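Local coordinates for protein levansucrase (Bacillus megaterium, PDB 3OM4) that belongs to the levansucrase/invertase family, whose members are built on a five-bladed beta-propeller fold, at residues 179-182 and 188-191; 263-268 and 274-279; 329-334 and 431-436. The protein carries 1 engineered substitution. One frame throughout, in Å; residues are numbered along the deposited sequence. Where two conformers were deposited one is given.

Interaction 1: residues 179-182 and 188-191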
ATOM      1  N   ASN A 179       9.630  11.583  17.841  1.00 12.86           N
ATOM      2  CA  ASN A 179      10.694  12.437  18.353  1.00 13.58           C
ATOM      3  C   ASN A 179      12.052  11.756  18.238  1.00 13.93           C
ATOM      4  O   ASN A 179      12.237  10.636  18.721  1.00 13.73           O
ATOM      5  CB  ASN A 179      10.407  12.863  19.796  1.00 13.58           C
ATOM      6  CG  ASN A 179       9.204  13.789  19.902  1.00 13.90           C
ATOM      7  OD1 ASN A 179       9.017  14.684  19.075  1.00 14.68           O
ATOM      8  ND2 ASN A 179       8.386  13.578  20.926  1.00 13.96           N
ATOM      9  N   MET A 180      12.984  12.444  17.583  1.00 14.70           N
ATOM     10  CA  MET A 180      14.309  11.903  17.282  1.00 15.68           C
ATOM     11  C   MET A 180      15.414  12.707  17.952  1.00 16.08           C
ATOM     12  O   MET A 180      15.257  13.901  18.203  1.00 16.03           O
ATOM     13  CB  MET A 180      14.563  11.918  15.770  1.00 15.77           C
ATOM     14  CG  MET A 180      13.458  11.327  14.910  1.00 17.04           C
ATOM     15  SD  MET A 180      13.322   9.538  15.063  1.00 19.28           S
ATOM     16  CE  MET A 180      14.833   8.976  14.279  1.00 18.23           C
ATOM     17  N   SER A 181      16.534  12.043  18.226  1.00 16.82           N
ATOM     18  CA  SER A 181      17.753  12.720  18.668  1.00 17.60           C
ATOM     19  C   SER A 181      18.984  12.065  18.051  1.00 18.28           C
ATOM     20  O   SER A 181      18.891  10.998  17.442  1.00 18.20           O
ATOM     21  CB  SER A 181      17.855  12.743  20.200  1.00 17.57           C
ATOM     22  OG  SER A 181      18.087  11.449  20.730  1.00 17.27           O
ATOM     23  N   GLN A 182      20.133  12.720  18.204  1.00 19.14           N
ATOM     24  CA  GLN A 182      21.406  12.183  17.738  1.00 20.01           C
ATOM     25  C   GLN A 182      22.362  12.021  18.921  1.00 20.43           C
ATOM     26  O   GLN A 182      22.984  12.997  19.348  1.00 20.58           O
ATOM     27  CB  GLN A 182      22.018  13.099  16.676  1.00 20.03           C
ATOM     28  CG  GLN A 182      21.293  13.086  15.341  1.00 20.77           C
ATOM     29  CD  GLN A 182      21.697  14.242  14.450  1.00 21.70           C
ATOM     30  OE1 GLN A 182      21.219  15.365  14.613  1.00 22.68           O
ATOM     31  NE2 GLN A 182      22.574  13.971  13.492  1.00 22.07           N
ATOM     32  N   LEU A 188      21.086   7.659  15.020  1.00 18.55           N
ATOM     33  CA  LEU A 188      19.791   8.282  15.260  1.00 17.91           C
ATOM     34  C   LEU A 188      19.060   7.480  16.329  1.00 17.42           C
ATOM     35  O   LEU A 188      19.158   6.254  16.369  1.00 17.30           O
ATOM     36  CB  LEU A 188      18.951   8.317  13.981  1.00 18.06           C
ATOM     37  CG  LEU A 188      19.265   9.328  12.877  1.00 18.03           C
ATOM     38  CD1 LEU A 188      18.357   9.071  11.688  1.00 18.49           C
ATOM     39  CD2 LEU A 188      19.101  10.769  13.351  1.00 18.19           C
ATOM     40  N   LYS A 189      18.327   8.179  17.188  1.00 16.84           N
ATOM     41  CA  LYS A 189      17.585   7.541  18.268  1.00 16.38           C
ATOM     42  C   LYS A 189      16.120   7.961  18.225  1.00 15.92           C
ATOM     43  O   LYS A 189      15.812   9.127  17.983  1.00 15.89           O
ATOM     44  CB  LYS A 189      18.195   7.925  19.622  1.00 16.45           C
ATOM     45  CG  LYS A 189      17.506   7.303  20.837  1.00 16.98           C
ATOM     46  CD  LYS A 189      17.972   7.958  22.126  1.00 18.08           C
ATOM     47  CE  LYS A 189      17.191   7.437  23.323  1.00 19.17           C
ATOM     48  NZ  LYS A 189      17.658   8.052  24.597  1.00 20.19           N
ATOM     49  N   VAL A 190      15.224   7.003  18.446  1.00 15.50           N
ATOM     50  CA  VAL A 190      13.825   7.320  18.697  1.00 15.05           C
ATOM     51  C   VAL A 190      13.689   7.620  20.187  1.00 14.89           C
ATOM     52  O   VAL A 190      13.880   6.739  21.028  1.00 14.97           O
ATOM     53  CB  VAL A 190      12.875   6.173  18.271  1.00 15.11           C
ATOM     54  CG1 VAL A 190      11.443   6.461  18.723  1.00 14.75           C
ATOM     55  CG2 VAL A 190      12.922   5.974  16.759  1.00 14.79           C
ATOM     56  N   ASP A 191      13.389   8.877  20.502  1.00 14.61           N
ATOM     57  CA  ASP A 191      13.218   9.319  21.885  1.00 14.38           C
ATOM     58  C   ASP A 191      11.871   8.881  22.440  1.00 14.18           C
ATOM     59  O   ASP A 191      11.760   8.483  23.602  1.00 14.06           O
ATOM     60  CB  ASP A 191      13.327  10.839  21.971  1.00 14.51           C
ATOM     61  CG  ASP A 191      14.672  11.362  21.509  1.00 14.86           C
ATOM     62  OD1 ASP A 191      15.623  10.561  21.354  1.00 15.92           O
ATOM     63  OD2 ASP A 191      14.777  12.587  21.312  1.00 15.70           O
TER
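Ser181 and Asp191 meet diagonally across two antiparallel strands. Ser181 OG donates to Asp191 OD1, 2.7 Å away, and OD1 receives it on its syn lone pair, the side facing OD2. At Ser181 the OG sits between the backbone N and the carbonyl carbon (chi1 69°), which brings it up beside the carboxylate, and both Asp191 oxygens pass 3.3 Å from Ser181 CB. Lys189, directly opposite Ser181, lies on the same face; its CB is 3.7 Å from Ser181 OG, but the extended chain then carries the ammonium end away from strand 179-182.

Met180 and Val190 form a non-hydrogen-bonded pair on the other face. The Met180 chain is bent at both chi2 and chi3, curling back over the partner strand, so that SD comes 4.0 Å from Val190 CG2 and CE 4.2 Å from Leu188 CB. Tyr81 touches Met180 and Leu188. Gln182 and Leu188 lie alongside and point the same way, with Gln182 CG against Leu188 CD2.

The backbones of Ser181 and Lys189 exchange two hydrogen bonds, and Asp191 N donates to Asn179 O at 2.8 Å. With Ser181 and Lys189 on one face, and Met180 and Val190 packed on Leu104 of strand 101-108 on the other, the contact shows the regular antiparallel pairing of a beta hairpin, formed by strands 170-184 and 187-200 near the surface of the protein.

Interaction 2: residues 263-268 and 274-279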
ATOM      1  N   ALA A 263     -20.865   0.361 -15.062  1.00  7.65           N
ATOM      2  CA  ALA A 263     -19.695   1.187 -14.727  1.00  7.66           C
ATOM      3  C   ALA A 263     -18.465   0.365 -14.333  1.00  7.74           C
ATOM      4  O   ALA A 263     -17.327   0.787 -14.563  1.00  7.74           O
ATOM      5  CB  ALA A 263     -20.036   2.173 -13.619  1.00  7.57           C
ATOM      6  N   TYR A 264     -18.703  -0.799 -13.735  1.00  7.56           N
ATOM      7  CA  TYR A 264     -17.623  -1.673 -13.276  1.00  7.33           C
ATOM      8  C   TYR A 264     -17.081  -2.582 -14.368  1.00  7.82           C
ATOM      9  O   TYR A 264     -15.997  -3.147 -14.233  1.00  7.82           O
ATOM     10  CB  TYR A 264     -18.085  -2.519 -12.091  1.00  7.06           C
ATOM     11  CG  TYR A 264     -18.680  -1.710 -10.970  1.00  5.82           C
ATOM     12  CD1 TYR A 264     -18.103  -0.501 -10.571  1.00  4.56           C
ATOM     13  CD2 TYR A 264     -19.824  -2.148 -10.307  1.00  4.92           C
ATOM     14  CE1 TYR A 264     -18.648   0.248  -9.536  1.00  4.00           C
ATOM     15  CE2 TYR A 264     -20.377  -1.406  -9.262  1.00  4.53           C
ATOM     16  CZ  TYR A 264     -19.787  -0.211  -8.890  1.00  4.44           C
ATOM     17  OH  TYR A 264     -20.329   0.519  -7.861  1.00  4.65           O
ATOM     18  N   TYR A 265     -17.847  -2.722 -15.445  1.00  8.17           N
ATOM     19  CA  TYR A 265     -17.476  -3.602 -16.540  1.00  8.64           C
ATOM     20  C   TYR A 265     -16.664  -2.888 -17.610  1.00  9.45           C
ATOM     21  O   TYR A 265     -15.631  -3.392 -18.053  1.00  9.42           O
ATOM     22  CB  TYR A 265     -18.733  -4.227 -17.152  1.00  8.28           C
ATOM     23  CG  TYR A 265     -19.365  -5.282 -16.274  1.00  7.39           C
ATOM     24  CD1 TYR A 265     -19.211  -6.629 -16.569  1.00  6.12           C
ATOM     25  CD2 TYR A 265     -20.111  -4.933 -15.146  1.00  6.80           C
ATOM     26  CE1 TYR A 265     -19.778  -7.609 -15.769  1.00  6.88           C
ATOM     27  CE2 TYR A 265     -20.685  -5.913 -14.333  1.00  6.91           C
ATOM     28  CZ  TYR A 265     -20.513  -7.248 -14.657  1.00  6.90           C
ATOM     29  OH  TYR A 265     -21.069  -8.231 -13.879  1.00  8.03           O
ATOM     30  N   GLY A 266     -17.130  -1.712 -18.020  1.00 10.37           N
ATOM     31  CA  GLY A 266     -16.587  -1.054 -19.205  1.00 11.39           C
ATOM     32  C   GLY A 266     -16.889  -1.884 -20.441  1.00 12.12           C
ATOM     33  O   GLY A 266     -17.719  -2.799 -20.400  1.00 12.25           O
ATOM     34  N   GLY A 267     -16.213  -1.571 -21.541  1.00 12.84           N
ATOM     35  CA  GLY A 267     -16.412  -2.286 -22.800  1.00 13.60           C
ATOM     36  C   GLY A 267     -17.805  -2.102 -23.375  1.00 14.07           C
ATOM     37  O   GLY A 267     -18.511  -1.154 -23.022  1.00 14.31           O
ATOM     38  N   ASN A 268     -18.203  -3.016 -24.255  1.00 14.47           N
ATOM     39  CA  ASN A 268     -19.513  -2.939 -24.904  1.00 14.76           C
ATOM     40  C   ASN A 268     -20.592  -3.754 -24.185  1.00 14.60           C
ATOM     41  O   ASN A 268     -20.301  -4.472 -23.222  1.00 14.33           O
ATOM     42  CB  ASN A 268     -19.421  -3.307 -26.399  1.00 15.02           C
ATOM     43  CG  ASN A 268     -18.688  -4.622 -26.650  1.00 15.92           C
ATOM     44  OD1 ASN A 268     -18.923  -5.627 -25.977  1.00 16.44           O
ATOM     45  ND2 ASN A 268     -17.802  -4.617 -27.643  1.00 17.07           N
ATOM     46  N   SER A 274     -22.158 -10.981 -21.321  1.00 10.68           N
ATOM     47  CA  SER A 274     -21.463 -12.270 -21.203  1.00 10.91           C
ATOM     48  C   SER A 274     -20.694 -12.416 -19.887  1.00 10.96           C
ATOM     49  O   SER A 274     -20.700 -13.484 -19.273  1.00 10.92           O
ATOM     50  CB  SER A 274     -20.524 -12.493 -22.390  1.00 10.86           C
ATOM     51  OG  SER A 274     -19.528 -11.488 -22.447  1.00 11.60           O
ATOM     52  N   GLU A 275     -20.033 -11.334 -19.473  1.00 11.19           N
ATOM     53  CA  GLU A 275     -19.266 -11.298 -18.229  1.00 11.44           C
ATOM     54  C   GLU A 275     -20.191 -11.405 -17.015  1.00 11.10           C
ATOM     55  O   GLU A 275     -19.901 -12.136 -16.065  1.00 10.98           O
ATOM     56  CB  GLU A 275     -18.442 -10.007 -18.167  1.00 11.77           C
ATOM     57  CG  GLU A 275     -17.452  -9.917 -17.014  1.00 13.59           C
ATOM     58  CD  GLU A 275     -16.061 -10.429 -17.360  1.00 15.53           C
ATOM     59  OE1 GLU A 275     -15.894 -11.130 -18.382  1.00 17.08           O
ATOM     60  OE2 GLU A 275     -15.125 -10.125 -16.593  1.00 16.88           O
ATOM     61  N   LYS A 276     -21.303 -10.672 -17.060  1.00 10.84           N
ATOM     62  CA  LYS A 276     -22.293 -10.683 -15.985  1.00 10.87           C
ATOM     63  C   LYS A 276     -22.939 -12.063 -15.824  1.00 11.06           C
ATOM     64  O   LYS A 276     -23.081 -12.556 -14.704  1.00 10.82           O
ATOM     65  CB  LYS A 276     -23.353  -9.601 -16.219  1.00 10.76           C
ATOM     66  CG  LYS A 276     -24.501  -9.588 -15.211  1.00 11.10           C
ATOM     67  CD  LYS A 276     -25.611  -8.615 -15.610  1.00 12.24           C
ATOM     68  CE  LYS A 276     -26.074  -8.850 -17.045  1.00 12.92           C
ATOM     69  NZ  LYS A 276     -27.490  -8.449 -17.261  1.00 12.97           N
ATOM     70  N   LYS A 277     -23.319 -12.685 -16.937  1.00 11.44           N
ATOM     71  CA  LYS A 277     -23.950 -14.007 -16.892  1.00 12.05           C
ATOM     72  C   LYS A 277     -23.033 -15.034 -16.232  1.00 12.11           C
ATOM     73  O   LYS A 277     -23.477 -15.808 -15.383  1.00 11.94           O
ATOM     74  CB  LYS A 277     -24.364 -14.463 -18.292  1.00 12.15           C
ATOM     75  CG  LYS A 277     -25.042 -15.831 -18.341  1.00 13.65           C
ATOM     76  CD  LYS A 277     -25.853 -16.006 -19.617  1.00 16.07           C
ATOM     77  CE  LYS A 277     -24.998 -15.828 -20.865  1.00 17.32           C
ATOM     78  NZ  LYS A 277     -25.832 -15.508 -22.054  1.00 18.78           N
ATOM     79  N   LYS A 278     -21.759 -15.016 -16.622  1.00 12.45           N
ATOM     80  CA  LYS A 278     -20.737 -15.907 -16.067  1.00 12.91           C
ATOM     81  C   LYS A 278     -20.543 -15.680 -14.565  1.00 12.81           C
ATOM     82  O   LYS A 278     -20.395 -16.637 -13.802  1.00 12.50           O
ATOM     83  CB  LYS A 278     -19.412 -15.715 -16.818  1.00 13.13           C
ATOM     84  CG  LYS A 278     -18.357 -16.789 -16.563  1.00 14.72           C
ATOM     85  CD  LYS A 278     -17.118 -16.526 -17.417  1.00 16.33           C
ATOM     86  CE  LYS A 278     -16.105 -17.661 -17.336  1.00 17.44           C
ATOM     87  NZ  LYS A 278     -15.403 -17.724 -16.022  1.00 17.85           N
ATOM     88  N   LEU A 279     -20.547 -14.414 -14.152  1.00 12.90           N
ATOM     89  CA  LEU A 279     -20.433 -14.053 -12.740  1.00 12.97           C
ATOM     90  C   LEU A 279     -21.599 -14.571 -11.902  1.00 13.18           C
ATOM     91  O   LEU A 279     -21.388 -15.128 -10.825  1.00 12.76           O
ATOM     92  CB  LEU A 279     -20.292 -12.536 -12.581  1.00 13.06           C
ATOM     93  CG  LEU A 279     -19.015 -11.930 -11.979  1.00 13.14           C
ATOM     94  CD1 LEU A 279     -17.775 -12.822 -12.114  1.00 12.55           C
ATOM     95  CD2 LEU A 279     -18.763 -10.551 -12.564  1.00 12.36           C
TER
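The Tyr265 ring meets Glu275 at its edge: Glu275 CB lies in the ring plane, 3.6 Å from Tyr265 CE1, and Glu275 CG lies near that plane, 3.5 Å from the same carbon. The carboxylate of Glu275 is turned 80° from the ring. Leu279 CD2 approaches obliquely, and outside the two segments Phe272 makes an edge-to-face pair with Tyr265. The motif is a loop packed against the helix it leads into, helix 269-281, with Asn268 at the N-cap, its OD1 accepting from Phe271 N.

Glu275, with CG anti to the backbone N (chi1 -172°) and a bend at chi2, lays its CB and CG along the ring edge while OE2 forms a salt bridge with Arg20 of helix 20-24. Arg20 also touches Tyr265 and Leu279, so this short helix closes over the same spot. Lys276 crosses the tyrosine at about a right angle and touches it through its root, CB being 3.5 Å from Tyr265 OH; its NZ is engaged elsewhere, with Asp8. No hydrogen bond links the two segments. The buried phenol is satisfied instead by Leu259 O, to which Tyr265 OH is hydrogen-bonded, while Leu279 CD2 packs 3.5 Å from Tyr265 OH.

Interaction 3: residues 329-334 and 431-436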
ATOM      1  N   PHE A 329       1.414  10.697  -6.367  1.00  9.69           N
ATOM      2  CA  PHE A 329       2.316  11.840  -6.483  1.00 10.22           C
ATOM      3  C   PHE A 329       2.121  12.563  -7.811  1.00 10.70           C
ATOM      4  O   PHE A 329       1.538  12.020  -8.755  1.00 10.41           O
ATOM      5  CB  PHE A 329       3.787  11.430  -6.300  1.00 10.24           C
ATOM      6  CG  PHE A 329       4.250  10.350  -7.244  1.00 10.26           C
ATOM      7  CD1 PHE A 329       4.664  10.662  -8.536  1.00 10.17           C
ATOM      8  CD2 PHE A 329       4.286   9.021  -6.832  1.00 10.38           C
ATOM      9  CE1 PHE A 329       5.095   9.666  -9.408  1.00 10.51           C
ATOM     10  CE2 PHE A 329       4.718   8.015  -7.694  1.00 10.41           C
ATOM     11  CZ  PHE A 329       5.121   8.340  -8.986  1.00 10.73           C
ATOM     12  N   LYS A 330       2.622  13.792  -7.868  1.00 11.54           N
ATOM     13  CA  LYS A 330       2.504  14.636  -9.042  1.00 12.50           C
ATOM     14  C   LYS A 330       3.791  14.590  -9.855  1.00 12.96           C
ATOM     15  O   LYS A 330       4.882  14.750  -9.307  1.00 12.97           O
ATOM     16  CB  LYS A 330       2.199  16.076  -8.620  1.00 12.72           C
ATOM     17  CG  LYS A 330       1.819  17.010  -9.758  1.00 13.76           C
ATOM     18  CD  LYS A 330       1.559  18.408  -9.231  1.00 15.83           C
ATOM     19  CE  LYS A 330       0.803  19.255 -10.238  1.00 16.86           C
ATOM     20  NZ  LYS A 330       0.467  20.586  -9.657  1.00 18.26           N
ATOM     21  N   LYS A 331       3.644  14.368 -11.158  1.00 13.54           N
ATOM     22  CA  LYS A 331       4.769  14.332 -12.086  1.00 14.23           C
ATOM     23  C   LYS A 331       4.348  14.975 -13.404  1.00 14.52           C
ATOM     24  O   LYS A 331       3.262  14.695 -13.918  1.00 14.41           O
ATOM     25  CB  LYS A 331       5.234  12.889 -12.304  1.00 14.24           C
ATOM     26  CG  LYS A 331       6.540  12.754 -13.074  1.00 14.97           C
ATOM     27  CD  LYS A 331       6.862  11.297 -13.356  1.00 16.17           C
ATOM     28  CE  LYS A 331       8.146  11.154 -14.158  1.00 16.59           C
ATOM     29  NZ  LYS A 331       7.990  11.607 -15.571  1.00 17.35           N
ATOM     30  N   ASP A 332       5.206  15.847 -13.936  1.00 14.94           N
ATOM     31  CA  ASP A 332       4.937  16.565 -15.192  1.00 15.47           C
ATOM     32  C   ASP A 332       3.542  17.196 -15.236  1.00 15.30           C
ATOM     33  O   ASP A 332       2.879  17.178 -16.275  1.00 15.59           O
ATOM     34  CB  ASP A 332       5.129  15.642 -16.409  1.00 15.78           C
ATOM     35  CG  ASP A 332       6.500  14.997 -16.456  1.00 17.11           C
ATOM     36  OD1 ASP A 332       7.505  15.679 -16.157  1.00 18.39           O
ATOM     37  OD2 ASP A 332       6.569  13.799 -16.805  1.00 18.45           O
ATOM     38  N   GLY A 333       3.098  17.738 -14.103  1.00 15.08           N
ATOM     39  CA  GLY A 333       1.793  18.394 -14.005  1.00 14.73           C
ATOM     40  C   GLY A 333       0.596  17.463 -13.891  1.00 14.49           C
ATOM     41  O   GLY A 333      -0.546  17.925 -13.820  1.00 14.91           O
ATOM     42  N   LYS A 334       0.850  16.156 -13.874  1.00 13.97           N
ATOM     43  CA  LYS A 334      -0.218  15.160 -13.786  1.00 13.46           C
ATOM     44  C   LYS A 334      -0.131  14.375 -12.484  1.00 12.76           C
ATOM     45  O   LYS A 334       0.936  14.274 -11.877  1.00 12.74           O
ATOM     46  CB  LYS A 334      -0.158  14.196 -14.976  1.00 13.59           C
ATOM     47  CG  LYS A 334       0.196  14.854 -16.300  1.00 14.79           C
ATOM     48  CD  LYS A 334      -1.026  15.301 -17.073  1.00 16.61           C
ATOM     49  CE  LYS A 334      -1.415  14.256 -18.105  1.00 17.64           C
ATOM     50  NZ  LYS A 334      -2.210  14.853 -19.212  1.00 19.23           N
ATOM     51  N   VAL A 431      11.391   2.410 -12.964  1.00 10.54           N
ATOM     52  CA  VAL A 431      10.294   2.444 -13.919  1.00 10.62           C
ATOM     53  C   VAL A 431      10.213   3.846 -14.521  1.00 10.72           C
ATOM     54  O   VAL A 431      10.157   4.845 -13.797  1.00 10.35           O
ATOM     55  CB  VAL A 431       8.943   2.036 -13.266  1.00 10.46           C
ATOM     56  CG1 VAL A 431       7.759   2.440 -14.137  1.00 11.01           C
ATOM     57  CG2 VAL A 431       8.916   0.533 -13.002  1.00 10.40           C
ATOM     58  N   ASN A 432      10.245   3.904 -15.850  1.00 11.10           N
ATOM     59  CA  ASN A 432      10.092   5.148 -16.587  1.00 11.64           C
ATOM     60  C   ASN A 432       8.620   5.528 -16.690  1.00 11.93           C
ATOM     61  O   ASN A 432       7.779   4.672 -16.973  1.00 11.75           O
ATOM     62  CB  ASN A 432      10.691   4.995 -17.989  1.00 11.75           C
ATOM     63  CG  ASN A 432      10.558   6.254 -18.825  1.00 12.36           C
ATOM     64  OD1 ASN A 432       9.618   6.397 -19.605  1.00 13.27           O
ATOM     65  ND2 ASN A 432      11.495   7.177 -18.659  1.00 13.40           N
ATOM     66  N   ILE A 433       8.319   6.801 -16.444  1.00 12.29           N
ATOM     67  CA  ILE A 433       6.962   7.326 -16.598  0.70 12.69           C
ATOM     68  C   ILE A 433       6.939   8.373 -17.709  1.00 12.92           C
ATOM     69  O   ILE A 433       7.655   9.377 -17.640  1.00 13.10           O
ATOM     70  CB  ILE A 433       6.427   7.968 -15.284  0.70 12.79           C
ATOM     71  CG1 ILE A 433       6.679   7.072 -14.058  0.70 13.24           C
ATOM     72  CG2 ILE A 433       4.947   8.357 -15.424  0.70 12.81           C
ATOM     73  CD1 ILE A 433       5.917   5.758 -14.034  0.70 13.73           C
ATOM     74  N   ASP A 434       6.122   8.134 -18.732  1.00 13.24           N
ATOM     75  CA  ASP A 434       6.000   9.057 -19.859  1.00 13.95           C
ATOM     76  C   ASP A 434       4.540   9.200 -20.281  1.00 13.77           C
ATOM     77  O   ASP A 434       4.012   8.372 -21.026  1.00 13.62           O
ATOM     78  CB  ASP A 434       6.864   8.589 -21.038  1.00 14.30           C
ATOM     79  CG  ASP A 434       7.060   9.669 -22.100  1.00 15.93           C
ATOM     80  OD1 ASP A 434       6.627  10.825 -21.894  1.00 17.76           O
ATOM     81  OD2 ASP A 434       7.661   9.356 -23.149  1.00 17.89           O
ATOM     82  N   GLY A 435       3.894  10.258 -19.796  1.00 13.83           N
ATOM     83  CA  GLY A 435       2.476  10.484 -20.060  1.00 13.77           C
ATOM     84  C   GLY A 435       1.640   9.410 -19.392  1.00 13.70           C
ATOM     85  O   GLY A 435       1.688   9.258 -18.174  1.00 13.88           O
ATOM     86  N   SER A 436       0.888   8.657 -20.193  1.00 13.68           N
ATOM     87  CA  SER A 436       0.088   7.541 -19.688  1.00 13.71           C
ATOM     88  C   SER A 436       0.757   6.183 -19.932  1.00 13.52           C
ATOM     89  O   SER A 436       0.113   5.136 -19.834  1.00 13.66           O
ATOM     90  CB  SER A 436      -1.320   7.564 -20.296  1.00 13.87           C
ATOM     91  OG  SER A 436      -1.268   7.466 -21.708  1.00 15.08           O
TER
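Lys331 reaches across to Ile433, and in segment 329-334 it is the residue that carries the contact. Two positions earlier on the same strand, Phe329 packs on Val406 and Pro399, on the side of the neighbouring sheet.

Lys331 itself runs extended as far as CE and bends at the last bond (chi4 -71°). Its methylene chain crosses the root of the Ile433 side chain at a slant, with CE 3.8 Å from Ile433 CB, and the bend turns the ammonium to the main chain: Lys331 NZ donates to Ile433 O at 3.1 Å. The bond comes in from above the carbonyl plane, 37° out of it, rather than onto a lone pair. The next residue, Asp332, grips the same nitrogen by a salt bridge, with OD2 2.9 Å from Lys331 NZ and met from above the carboxylate plane. Asp404 gives a second salt bridge, so two carboxylates and a carbonyl hold the ammonium, and their negative charge would be expected to stabilise its protonated form. Asp404 also bonds to Ile433 through the backbone.

Asp332 and Gly333, both with positive phi, are the central residues of a type I' turn, closed by mutual backbone hydrogen bonds between Lys331 and Lys334. Tyr336, on the strand that starts at Lys334, touches Ile433 and its OH is hydrogen-bonded to Gly435 O. A tight hairpin turn of one four-stranded antiparallel sheet thus meets the hairpin end of the next, an interface between neighbouring blades of the beta-propeller.

Interaction 1 is a surface contact and interaction 2 a buried one, on opposite sides of the chain's centre with about 41 Å between their nearest atoms; interaction 3, partly buried, lies nearer the centre than either. Both of the first two are local in sequence: 179-182 with 188-191 is a strand pairing dominated by main-chain bonds and a serine-aspartate link, whereas 263-268 with 274-279 joins a loop to its following helix by van der Waals contact, leaving the polar ends to partners elsewhere. Only interaction 3 ties distant parts of the chain, two separate sheets, and it does so through one lysine. No element is common to any two of the three.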